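Local coordinates for tannase (Fusobacterium nucleatum subsp. nucleatum ATCC 25586, PDB 6YQ4), which is a magnesium-binding tannase that probably hydrolyses ester bonds in gallotannins, with a chain related to the alpha/beta-hydrolase feruloyl esterases, at residues Leu8-Asp13 / Asp150-Gly155; Lys28-Glu33 / Ile53-Phe58; Gln47-Tyr52 / Arg144-Asn149; Phe74-Val79 / Asn99-Ala104. All coordinates share one frame; numbering follows the deposited sequence.

How the interactions relate
From the N terminus, residues 8-13 come first. They contact residues 150-155, much later in the chain, and this loop of interaction 1 encloses the other three contacts. Interaction 2 pairs strand 26-36 with strand 48-54 and so closes the hairpin. Interaction 3 sets strand 48-54 against helix 134-148. Its segments alternate along the chain with those of interaction 2, so the two cross on the shared strand. Interaction 4 lies within the loop of interaction 3 and follows interaction 2 in series. It lays helix 100-106 on strand 73-76. Interactions 2, 3 and 4 all reach the same mixed sheet. Interaction 1 fixes the N-terminal loop beside the magnesium loop at the end of helix 134-148.

Interaction 1 of 4, residues Leu8-Asp13 / Asp150-Gly155; sequences LKFNPD and DEVMPG. With MG (magnesium ion), chain E.
The ring of Phe10 carries the methyl CE of Met153 over one face. CE stands 3.4 Å above the ring plane of Phe10 and is shifted toward the rim. At 3.7 Å from the Phe10 centroid and 23° off the ring normal, CE makes a CH-pi contact. At the ring edge, near the plane, sits Val152 CG1, 4.4 Å from Phe10 CD2. Pro154 CD approaches the ring obliquely.

The Met153 chain crosses Phe10 at about a right angle. Its last torsion is bent (chi3 -43°), which turns CE over the ring, 3.5 Å from Phe10 CD1. SD follows behind, 4.6 Å from the ring centroid, so the pair also counts as a Met-aromatic contact. Beside it, Pro12 CG meets Val152 CG2 at 3.8 Å. No hydrogen bond joins the two segments. The ring of Tyr32, on strand 26-36, also meets that of Phe10.

While the Met153 side chain serves the apolar contact, its carbonyl O binds the magnesium ion at 2.3 Å. Asp150 contributes O and OD2, and Gly155 contributes O. This is a loop metal site built mostly from backbone carbonyls, with one carboxylate, packed against the N-terminal segment.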
# COMPACT_ATOMS: atom_id res chain seq x y z
N LEU A 8 -6.31 14.31 -24.73
CA LEU A 8 -5.84 13.12 -24.02
C LEU A 8 -5.21 12.05 -24.91
O LEU A 8 -4.86 10.98 -24.39
CB LEU A 8 -7.00 12.47 -23.24
CG LEU A 8 -7.33 13.14 -21.91
CD1 LEU A 8 -8.16 12.21 -21.04
CD2 LEU A 8 -6.05 13.62 -21.19
N LYS A 9 -5.04 12.28 -26.21
CA LYS A 9 -4.46 11.23 -27.03
C LYS A 9 -2.94 11.28 -26.98
O LYS A 9 -2.33 12.36 -26.92
CB LYS A 9 -4.96 11.29 -28.48
CG LYS A 9 -6.10 10.25 -28.74
CD LYS A 9 -5.56 8.80 -28.80
CE LYS A 9 -6.57 7.76 -29.29
NZ LYS A 9 -7.95 7.96 -28.78
N PHE A 10 -2.35 10.10 -26.98
CA PHE A 10 -0.92 9.92 -26.80
C PHE A 10 -0.20 10.12 -28.13
O PHE A 10 -0.57 9.53 -29.15
CB PHE A 10 -0.67 8.53 -26.24
CG PHE A 10 0.76 8.11 -26.23
CD1 PHE A 10 1.59 8.48 -25.19
CD2 PHE A 10 1.27 7.31 -27.24
CE1 PHE A 10 2.92 8.07 -25.16
CE2 PHE A 10 2.58 6.90 -27.22
CZ PHE A 10 3.41 7.28 -26.18
N ASN A 11 0.85 10.93 -28.11
CA ASN A 11 1.61 11.24 -29.31
C ASN A 11 2.91 10.46 -29.31
O ASN A 11 3.85 10.84 -28.60
CB ASN A 11 1.88 12.74 -29.39
CG ASN A 11 2.25 13.17 -30.77
OD1 ASN A 11 2.98 12.47 -31.47
ND2 ASN A 11 1.72 14.31 -31.19
N PRO A 12 3.03 9.37 -30.07
CA PRO A 12 4.28 8.59 -30.08
C PRO A 12 5.46 9.34 -30.66
O PRO A 12 6.58 8.82 -30.63
CB PRO A 12 3.93 7.36 -30.96
CG PRO A 12 2.44 7.35 -31.06
CD PRO A 12 2.00 8.78 -30.96
N ASP A 13 5.25 10.55 -31.19
CA ASP A 13 6.32 11.33 -31.79
C ASP A 13 6.93 12.35 -30.83
O ASP A 13 8.00 12.88 -31.13
CB ASP A 13 5.82 12.06 -33.04
CG ASP A 13 5.57 11.10 -34.20
OD1 ASP A 13 4.93 11.52 -35.20
OD2 ASP A 13 6.02 9.94 -34.09
N ASP A 150 -4.42 2.62 -25.81
CA ASP A 150 -3.76 1.33 -25.98
C ASP A 150 -3.41 1.08 -27.44
O ASP A 150 -2.31 0.61 -27.75
CB ASP A 150 -4.66 0.21 -25.44
CG ASP A 150 -3.93 -1.12 -25.29
OD1 ASP A 150 -4.60 -2.16 -25.12
OD2 ASP A 150 -2.68 -1.12 -25.35
N GLU A 151 -4.32 1.42 -28.36
CA GLU A 151 -4.13 1.02 -29.75
C GLU A 151 -2.98 1.78 -30.39
O GLU A 151 -2.36 1.27 -31.33
CB GLU A 151 -5.42 1.23 -30.54
CG GLU A 151 -6.53 0.27 -30.09
CD GLU A 151 -7.84 0.47 -30.84
OE1 GLU A 151 -7.93 1.42 -31.65
OE2 GLU A 151 -8.77 -0.34 -30.62
N VAL A 152 -2.66 2.96 -29.89
CA VAL A 152 -1.57 3.72 -30.48
C VAL A 152 -0.30 3.66 -29.63
O VAL A 152 0.79 3.94 -30.15
CB VAL A 152 -2.03 5.18 -30.73
CG1 VAL A 152 -2.29 5.91 -29.40
CG2 VAL A 152 -1.03 5.91 -31.60
N MET A 153 -0.40 3.29 -28.36
CA MET A 153 0.77 3.22 -27.48
C MET A 153 1.34 1.81 -27.45
O MET A 153 0.58 0.84 -27.36
CB MET A 153 0.41 3.66 -26.06
CG MET A 153 1.57 3.62 -25.05
SD MET A 153 1.13 4.19 -23.37
CE MET A 153 0.15 5.62 -23.81
N PRO A 154 2.66 1.67 -27.53
CA PRO A 154 3.26 0.33 -27.41
C PRO A 154 2.89 -0.32 -26.08
O PRO A 154 2.62 0.35 -25.08
CB PRO A 154 4.77 0.61 -27.51
CG PRO A 154 4.86 1.85 -28.35
CD PRO A 154 3.64 2.68 -27.97
N GLY A 155 2.87 -1.64 -26.10
CA GLY A 155 2.49 -2.40 -24.92
C GLY A 155 1.05 -2.86 -24.96
O GLY A 155 0.32 -2.67 -25.94
MG MG E . -0.66 -0.97 -26.69

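Interaction 2 of 4, residues Lys28-Glu33 / Ile53-Phe58; sequences KYRAYE and IPEEYF
Arg30 and Ile53 bond to each other twice through their backbones. Arg30 N gives to Ile53 O at 2.8 Å, and Ile53 N gives to Arg30 O at 3.1 Å. Farther along, Glu55 N donates to Lys28 O at 3.1 Å, from above the carbonyl plane. A water also donates to Lys28 O, and at 2.9 Å the same water donates to Glu56 OE2, bridging the segments.

Arg30 and Ile53 form an antiparallel hydrogen-bonded pair, and Tyr29 faces Pro54 in the next, non-hydrogen-bonded pair. These are the ends of the beta hairpin made by strands 26-36 and 48-54. After Pro54 the chain leaves the strand in a 3-10 turn, residues 55-58. This turn carries Glu55 and Phe58 to the side of the sheet where Arg30 lies.

The Glu55 chain bends at chi2 (63°) and brings its carboxylate back to Arg30. In a salt bridge, Arg30 NE donates to the syn side of Glu55 OE1 at 2.8 Å, nearly in the guanidinium plane. Arg30 NH1 adds a weak bond to Glu55 OE2 at 3.4 Å. Phe58 lies flat against one face of the same guanidinium, with centres 3.9 Å apart and planes at 1°, a cation-pi stack. Arg30 CD sits over this ring face, 3.5 Å from the centroid of Phe58. Tyr32 points its hydroxyl at the tip of the Phe58 ring, and that hydroxyl is hydrogen-bonded to Pro12 O.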
# COMPACT_ATOMS: atom_id res chain seq x y z
N LYS A 28 18.55 1.96 -23.41
CA LYS A 28 18.03 3.11 -24.14
C LYS A 28 16.51 3.03 -24.18
O LYS A 28 15.93 1.96 -24.37
CB LYS A 28 18.60 3.16 -25.56
CG LYS A 28 20.11 3.41 -25.61
CD LYS A 28 20.64 3.49 -27.03
CE LYS A 28 19.85 4.47 -27.88
NZ LYS A 28 20.71 5.09 -28.96
N TYR A 29 15.86 4.18 -23.98
CA TYR A 29 14.41 4.24 -23.94
C TYR A 29 13.95 5.60 -24.45
O TYR A 29 14.73 6.54 -24.57
CB TYR A 29 13.87 3.96 -22.53
CG TYR A 29 14.38 4.93 -21.48
CD1 TYR A 29 13.66 6.07 -21.14
CD2 TYR A 29 15.61 4.72 -20.86
CE1 TYR A 29 14.12 6.96 -20.20
CE2 TYR A 29 16.09 5.61 -19.92
CZ TYR A 29 15.34 6.73 -19.59
OH TYR A 29 15.83 7.62 -18.65
N ARG A 30 12.66 5.68 -24.75
CA ARG A 30 12.02 6.93 -25.16
C ARG A 30 11.12 7.42 -24.04
O ARG A 30 10.21 6.70 -23.61
CB ARG A 30 11.21 6.73 -26.44
CG ARG A 30 12.05 6.64 -27.66
CD ARG A 30 11.19 6.53 -28.92
NE ARG A 30 12.03 6.06 -30.01
CZ ARG A 30 11.73 6.19 -31.29
NH1 ARG A 30 12.58 5.73 -32.20
NH2 ARG A 30 10.60 6.79 -31.65
N ALA A 31 11.34 8.64 -23.59
CA ALA A 31 10.65 9.21 -22.45
C ALA A 31 9.55 10.15 -22.93
O ALA A 31 9.81 11.06 -23.71
CB ALA A 31 11.62 9.97 -21.54
N TYR A 32 8.32 9.91 -22.45
CA TYR A 32 7.17 10.79 -22.67
C TYR A 32 6.79 11.39 -21.31
O TYR A 32 6.01 10.82 -20.56
CB TYR A 32 6.02 10.02 -23.29
CG TYR A 32 6.41 9.27 -24.53
CD1 TYR A 32 6.07 9.75 -25.80
CD2 TYR A 32 7.11 8.06 -24.46
CE1 TYR A 32 6.42 9.05 -26.96
CE2 TYR A 32 7.47 7.36 -25.62
CZ TYR A 32 7.12 7.86 -26.86
OH TYR A 32 7.47 7.17 -28.00
N GLU A 33 7.34 12.55 -21.01
CA GLU A 33 7.34 13.02 -19.64
C GLU A 33 6.19 13.99 -19.37
O GLU A 33 5.83 14.80 -20.22
CB GLU A 33 8.68 13.66 -19.29
CG GLU A 33 9.75 12.63 -19.00
CD GLU A 33 11.13 13.04 -19.48
OE1 GLU A 33 11.23 13.83 -20.46
OE2 GLU A 33 12.12 12.55 -18.89
N ILE A 53 9.29 3.89 -22.69
CA ILE A 53 9.17 2.73 -23.57
C ILE A 53 10.55 2.32 -24.08
O ILE A 53 11.31 3.18 -24.56
CB ILE A 53 8.22 3.04 -24.74
CG1 ILE A 53 6.92 3.64 -24.21
CG2 ILE A 53 7.99 1.78 -25.61
CD1 ILE A 53 5.85 3.76 -25.28
N PRO A 54 10.92 1.04 -24.00
CA PRO A 54 12.22 0.62 -24.53
C PRO A 54 12.39 0.97 -26.01
O PRO A 54 11.44 0.93 -26.80
CB PRO A 54 12.22 -0.89 -24.31
CG PRO A 54 11.31 -1.09 -23.12
CD PRO A 54 10.22 -0.06 -23.31
N GLU A 55 13.63 1.34 -26.36
CA GLU A 55 13.93 1.76 -27.72
C GLU A 55 13.75 0.63 -28.72
O GLU A 55 13.44 0.88 -29.89
CB GLU A 55 15.36 2.33 -27.77
CG GLU A 55 15.87 2.81 -29.14
CD GLU A 55 15.09 3.98 -29.74
OE1 GLU A 55 14.23 4.55 -29.05
OE2 GLU A 55 15.35 4.32 -30.91
N GLU A 56 13.94 -0.62 -28.28
CA GLU A 56 13.71 -1.78 -29.14
C GLU A 56 12.33 -1.76 -29.78
O GLU A 56 12.16 -2.23 -30.91
CB GLU A 56 13.88 -3.07 -28.34
CG GLU A 56 15.32 -3.46 -28.04
CD GLU A 56 15.94 -2.68 -26.88
OE1 GLU A 56 17.10 -3.00 -26.53
OE2 GLU A 56 15.28 -1.78 -26.32
N TYR A 57 11.32 -1.24 -29.07
CA TYR A 57 9.93 -1.30 -29.49
C TYR A 57 9.58 -0.29 -30.58
O TYR A 57 8.42 -0.24 -31.00
CB TYR A 57 9.03 -1.11 -28.27
CG TYR A 57 9.17 -2.25 -27.26
CD1 TYR A 57 9.82 -3.43 -27.60
CD2 TYR A 57 8.63 -2.14 -25.99
CE1 TYR A 57 9.95 -4.46 -26.69
CE2 TYR A 57 8.74 -3.17 -25.08
CZ TYR A 57 9.41 -4.32 -25.43
OH TYR A 57 9.52 -5.34 -24.51
N PHE A 58 10.57 0.49 -31.03
CA PHE A 58 10.45 1.36 -32.18
C PHE A 58 11.31 0.90 -33.35
O PHE A 58 11.34 1.56 -34.39
CB PHE A 58 10.80 2.80 -31.79
CG PHE A 58 9.96 3.32 -30.67
CD1 PHE A 58 8.76 3.97 -30.93
CD2 PHE A 58 10.34 3.14 -29.35
CE1 PHE A 58 7.96 4.43 -29.90
CE2 PHE A 58 9.56 3.60 -28.30
CZ PHE A 58 8.37 4.25 -28.58
O HOH W 1 16.00 -1.07 -23.65

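Interaction 3 of 4, residues Gln47-Tyr52 / Arg144-Asn149; sequences QNMNIY and RYLYLN
Met49 extends from strand 48-54 to Tyr145 and Leu146 on helix 134-148. CG is anti to the backbone N (chi1 168°), and chi2 keeps the chain extended to SD. CB and CG touch nothing on the helix segment. SD comes alongside Leu146 CD2, and CE makes the closest contacts. The last torsion bends (chi3 51°) and turns CE toward the pair formed by Tyr145 and Leu146. CE lies 3.6 Å from Tyr145 CD2, slantwise to the ring, and 4.2 Å from Leu146 CD2.

Ile51, two residues on, reaches the same pair with its tip. Its CD1 is 4.2 Å from Tyr145 CE2 and 4.3 Å from Leu146 CD2. Met49, Ile51 and Leu146 also pack on Ala112 of the neighbouring strand 110-114. The axes of residues 48-52 and 144-148 come within 11.7 Å and cross at -50°, so side-chain tips bridge the space between them.

Tyr145 is held from its own helix end as well. ND2 of Asn149, the first residue past the helix, sits 3.3 Å above the plane of the Tyr145 ring, over the centre, and donates to Tyr145 O at 3.0 Å. Asn149 N reaches that oxygen from the other face of the carbonyl plane.

Across the contact there is no hydrogen bond. All four touching residues are buried, so strand and helix cohere through dispersion and the exclusion of water from apolar tips.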
# COMPACT_ATOMS: atom_id res chain seq x y z
N GLN A 47 -1.28 15.52 -11.01
CA GLN A 47 -2.06 14.70 -11.93
C GLN A 47 -1.42 14.67 -13.30
O GLN A 47 -2.07 15.01 -14.30
CB GLN A 47 -3.50 15.23 -12.04
CG GLN A 47 -4.26 15.31 -10.72
CD GLN A 47 -5.65 15.92 -10.90
OE1 GLN A 47 -5.78 17.10 -11.20
NE2 GLN A 47 -6.69 15.09 -10.73
N ASN A 48 -0.15 14.28 -13.38
CA ASN A 48 0.48 13.96 -14.65
C ASN A 48 1.23 12.63 -14.51
O ASN A 48 1.43 12.12 -13.41
CB ASN A 48 1.42 15.06 -15.11
CG ASN A 48 2.65 15.17 -14.23
OD1 ASN A 48 3.55 14.33 -14.30
ND2 ASN A 48 2.69 16.21 -13.40
N MET A 49 1.66 12.08 -15.65
CA MET A 49 2.25 10.75 -15.70
C MET A 49 3.41 10.69 -16.70
O MET A 49 3.34 11.27 -17.78
CB MET A 49 1.19 9.72 -16.08
CG MET A 49 1.72 8.36 -16.43
SD MET A 49 0.35 7.20 -16.66
CE MET A 49 -0.69 8.10 -17.81
N ASN A 50 4.47 9.97 -16.32
CA ASN A 50 5.62 9.72 -17.17
C ASN A 50 5.52 8.32 -17.75
O ASN A 50 5.29 7.35 -17.01
CB ASN A 50 6.93 9.81 -16.38
CG ASN A 50 7.22 11.19 -15.89
OD1 ASN A 50 6.80 12.17 -16.49
ND2 ASN A 50 7.94 11.29 -14.78
N ILE A 51 5.72 8.21 -19.06
CA ILE A 51 5.69 6.93 -19.76
C ILE A 51 7.05 6.69 -20.40
O ILE A 51 7.55 7.54 -21.14
CB ILE A 51 4.57 6.90 -20.81
CG1 ILE A 51 3.21 6.99 -20.14
CG2 ILE A 51 4.69 5.64 -21.67
CD1 ILE A 51 2.06 6.93 -21.14
N TYR A 52 7.64 5.53 -20.11
CA TYR A 52 8.93 5.14 -20.65
C TYR A 52 8.78 3.87 -21.47
O TYR A 52 8.20 2.88 -20.99
CB TYR A 52 9.94 4.92 -19.52
CG TYR A 52 10.06 6.12 -18.62
CD1 TYR A 52 10.70 7.28 -19.06
CD2 TYR A 52 9.52 6.11 -17.34
CE1 TYR A 52 10.82 8.37 -18.24
CE2 TYR A 52 9.64 7.20 -16.52
CZ TYR A 52 10.29 8.33 -16.97
OH TYR A 52 10.40 9.42 -16.15
N ARG A 144 -7.24 4.69 -16.98
CA ARG A 144 -8.19 4.92 -18.05
C ARG A 144 -7.51 5.57 -19.25
O ARG A 144 -7.79 5.21 -20.40
CB ARG A 144 -9.35 5.78 -17.52
CG ARG A 144 -10.10 5.07 -16.41
CD ARG A 144 -11.29 5.85 -15.91
NE ARG A 144 -12.19 5.01 -15.13
CZ ARG A 144 -13.36 4.56 -15.56
NH1 ARG A 144 -13.79 4.86 -16.78
NH2 ARG A 144 -14.11 3.82 -14.77
N TYR A 145 -6.59 6.50 -18.99
CA TYR A 145 -5.75 7.06 -20.04
C TYR A 145 -4.97 5.98 -20.78
O TYR A 145 -4.88 6.00 -22.01
CB TYR A 145 -4.79 8.09 -19.43
CG TYR A 145 -3.83 8.72 -20.42
CD1 TYR A 145 -4.11 9.96 -20.99
CD2 TYR A 145 -2.65 8.08 -20.77
CE1 TYR A 145 -3.26 10.54 -21.89
CE2 TYR A 145 -1.78 8.65 -21.68
CZ TYR A 145 -2.09 9.88 -22.23
OH TYR A 145 -1.22 10.44 -23.14
N LEU A 146 -4.38 5.04 -20.04
CA LEU A 146 -3.67 3.93 -20.67
C LEU A 146 -4.57 3.13 -21.60
O LEU A 146 -4.15 2.78 -22.71
CB LEU A 146 -3.06 3.02 -19.62
CG LEU A 146 -1.98 3.68 -18.76
CD1 LEU A 146 -1.32 2.61 -17.88
CD2 LEU A 146 -0.98 4.37 -19.62
N TYR A 147 -5.80 2.82 -21.17
CA TYR A 147 -6.71 2.04 -22.02
C TYR A 147 -7.13 2.83 -23.25
O TYR A 147 -7.14 2.29 -24.36
CB TYR A 147 -7.95 1.61 -21.23
CG TYR A 147 -7.72 0.34 -20.42
CD1 TYR A 147 -7.55 -0.89 -21.06
CD2 TYR A 147 -7.66 0.38 -19.04
CE1 TYR A 147 -7.33 -2.06 -20.33
CE2 TYR A 147 -7.45 -0.78 -18.29
CZ TYR A 147 -7.28 -2.00 -18.94
OH TYR A 147 -7.06 -3.13 -18.19
N LEU A 148 -7.48 4.11 -23.07
CA LEU A 148 -7.89 4.95 -24.19
C LEU A 148 -6.83 5.01 -25.28
O LEU A 148 -7.17 5.09 -26.47
CB LEU A 148 -8.21 6.36 -23.68
CG LEU A 148 -8.81 7.30 -24.73
CD1 LEU A 148 -10.19 7.80 -24.35
CD2 LEU A 148 -7.89 8.48 -24.96
N ASN A 149 -5.56 4.95 -24.92
CA ASN A 149 -4.46 5.07 -25.87
C ASN A 149 -3.79 3.75 -26.17
O ASN A 149 -2.67 3.75 -26.68
CB ASN A 149 -3.41 6.04 -25.37
CG ASN A 149 -3.89 7.44 -25.33
OD1 ASN A 149 -4.02 8.09 -26.36
ND2 ASN A 149 -4.15 7.94 -24.13

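Interaction 4 of 4, residues Phe74-Val79 / Asn99-Ala104; sequences FFPNTV and NSLTYA
Ser100 O receives the backbone N-H of Ala104 at 2.8 Å, in the first turn of helix 100-106, and both residues face Phe74. The start of this turn is capped. Asn99 occupies the N-cap position, and its OD1 takes the N-H of Thr102 at 2.9 Å in a nearly straight bond (176°).

The capped turn presents Ser100 and Ala104 to the ring of Phe74. Ser100 OG sits at the ring edge, in the plane, 3.6 Å from Phe74 CE2. Ala104 CB approaches obliquely, 3.7 Å from Phe74 CD2. With CG anti to the backbone N (chi1 -177°), the Phe74 ring is directed to the helix. The small side chains of Ser100 and Ala104 let it come close.

Pro76 makes the second contact. Its CG meets Leu101 CD1 at 3.6 Å, the two side chains crossing at a slant. No hydrogen bond spans the segments; the contact is packing among buried residues. Just past the strand, Asn77 OD1 accepts from Val79 N at 2.9 Å and forms an Asx turn. Asn77 ND2 bonds to Gly168 O, within the probable nucleophile elbow.

Residues 74-76 and 100-104 run antiparallel, at 178°, with axes 9.7 Å apart. Strand 73-76 and helix 100-106 are the first two elements of a beta-alpha-beta unit completed by strand 110-114. Leu101 and Ala104 also pack on that strand. Phe486 of helix 482-493 meets Phe74 and touches Ala104, while Phe75 packs on helix 134-148.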
# COMPACT_ATOMS: atom_id res chain seq x y z
N PHE A 74 4.23 -1.74 -16.54
CA PHE A 74 4.59 -1.62 -15.13
C PHE A 74 4.13 -0.25 -14.63
O PHE A 74 4.56 0.78 -15.17
CB PHE A 74 6.09 -1.82 -14.94
CG PHE A 74 6.53 -1.79 -13.49
CD1 PHE A 74 6.16 -2.80 -12.61
CD2 PHE A 74 7.34 -0.76 -13.01
CE1 PHE A 74 6.56 -2.78 -11.27
CE2 PHE A 74 7.75 -0.72 -11.67
CZ PHE A 74 7.35 -1.75 -10.79
N PHE A 75 3.31 -0.25 -13.59
CA PHE A 75 2.56 0.92 -13.12
C PHE A 75 2.92 1.28 -11.67
O PHE A 75 2.10 1.08 -10.75
CB PHE A 75 1.07 0.61 -13.28
CG PHE A 75 0.16 1.80 -13.14
CD1 PHE A 75 0.03 2.72 -14.19
CD2 PHE A 75 -0.59 2.00 -11.99
CE1 PHE A 75 -0.81 3.84 -14.06
CE2 PHE A 75 -1.44 3.11 -11.87
CZ PHE A 75 -1.54 4.03 -12.90
N PRO A 76 4.12 1.82 -11.42
CA PRO A 76 4.48 2.24 -10.04
C PRO A 76 3.96 3.62 -9.65
O PRO A 76 4.05 4.58 -10.42
CB PRO A 76 6.01 2.25 -10.07
CG PRO A 76 6.35 2.63 -11.51
CD PRO A 76 5.23 2.04 -12.37
N ASN A 77 3.43 3.73 -8.43
CA ASN A 77 3.12 5.02 -7.82
C ASN A 77 4.10 5.29 -6.68
O ASN A 77 4.74 4.38 -6.15
CB ASN A 77 1.65 5.09 -7.33
CG ASN A 77 1.43 4.47 -5.95
OD1 ASN A 77 1.85 5.03 -4.95
ND2 ASN A 77 0.70 3.31 -5.90
N THR A 78 4.24 6.57 -6.32
CA THR A 78 5.27 7.00 -5.37
C THR A 78 4.70 7.49 -4.05
O THR A 78 5.44 8.09 -3.25
CB THR A 78 6.17 8.09 -5.98
OG1 THR A 78 5.46 9.32 -6.12
CG2 THR A 78 6.71 7.65 -7.36
N VAL A 79 3.42 7.23 -3.78
CA VAL A 79 2.72 7.80 -2.63
C VAL A 79 3.24 7.19 -1.33
O VAL A 79 3.42 5.97 -1.22
CB VAL A 79 1.22 7.56 -2.78
CG1 VAL A 79 0.48 7.85 -1.48
CG2 VAL A 79 0.68 8.35 -3.96
N ASN A 99 16.63 1.39 -9.88
CA ASN A 99 15.32 1.47 -9.26
C ASN A 99 14.33 0.60 -10.05
O ASN A 99 14.68 -0.02 -11.06
CB ASN A 99 14.89 2.94 -9.09
CG ASN A 99 14.28 3.57 -10.34
OD1 ASN A 99 14.25 2.99 -11.44
ND2 ASN A 99 13.82 4.81 -10.18
N SER A 100 13.07 0.57 -9.58
CA SER A 100 12.10 -0.38 -10.11
C SER A 100 11.75 -0.10 -11.57
O SER A 100 11.48 -1.04 -12.33
CB SER A 100 10.85 -0.37 -9.23
OG SER A 100 10.12 0.82 -9.39
N LEU A 101 11.76 1.18 -11.97
CA LEU A 101 11.44 1.53 -13.35
C LEU A 101 12.58 1.17 -14.28
O LEU A 101 12.35 0.70 -15.41
CB LEU A 101 11.13 3.03 -13.46
CG LEU A 101 9.82 3.55 -12.86
CD1 LEU A 101 9.83 3.53 -11.32
CD2 LEU A 101 9.55 4.96 -13.40
N THR A 102 13.83 1.43 -13.85
CA THR A 102 14.99 0.97 -14.62
C THR A 102 15.00 -0.55 -14.74
O THR A 102 15.31 -1.10 -15.80
CB THR A 102 16.28 1.44 -13.95
OG1 THR A 102 16.32 2.88 -13.89
CG2 THR A 102 17.49 0.91 -14.70
N TYR A 103 14.69 -1.24 -13.64
CA TYR A 103 14.57 -2.69 -13.67
C TYR A 103 13.51 -3.12 -14.68
O TYR A 103 13.75 -4.00 -15.51
CB TYR A 103 14.25 -3.22 -12.27
CG TYR A 103 14.79 -4.62 -12.06
CD1 TYR A 103 14.15 -5.72 -12.63
CD2 TYR A 103 15.95 -4.84 -11.31
CE1 TYR A 103 14.65 -7.01 -12.48
CE2 TYR A 103 16.45 -6.12 -11.15
CZ TYR A 103 15.79 -7.21 -11.74
OH TYR A 103 16.27 -8.49 -11.59
N ALA A 104 12.34 -2.47 -14.64
CA ALA A 104 11.26 -2.81 -15.55
C ALA A 104 11.69 -2.65 -17.01
O ALA A 104 11.48 -3.54 -17.84
CB ALA A 104 10.03 -1.96 -15.24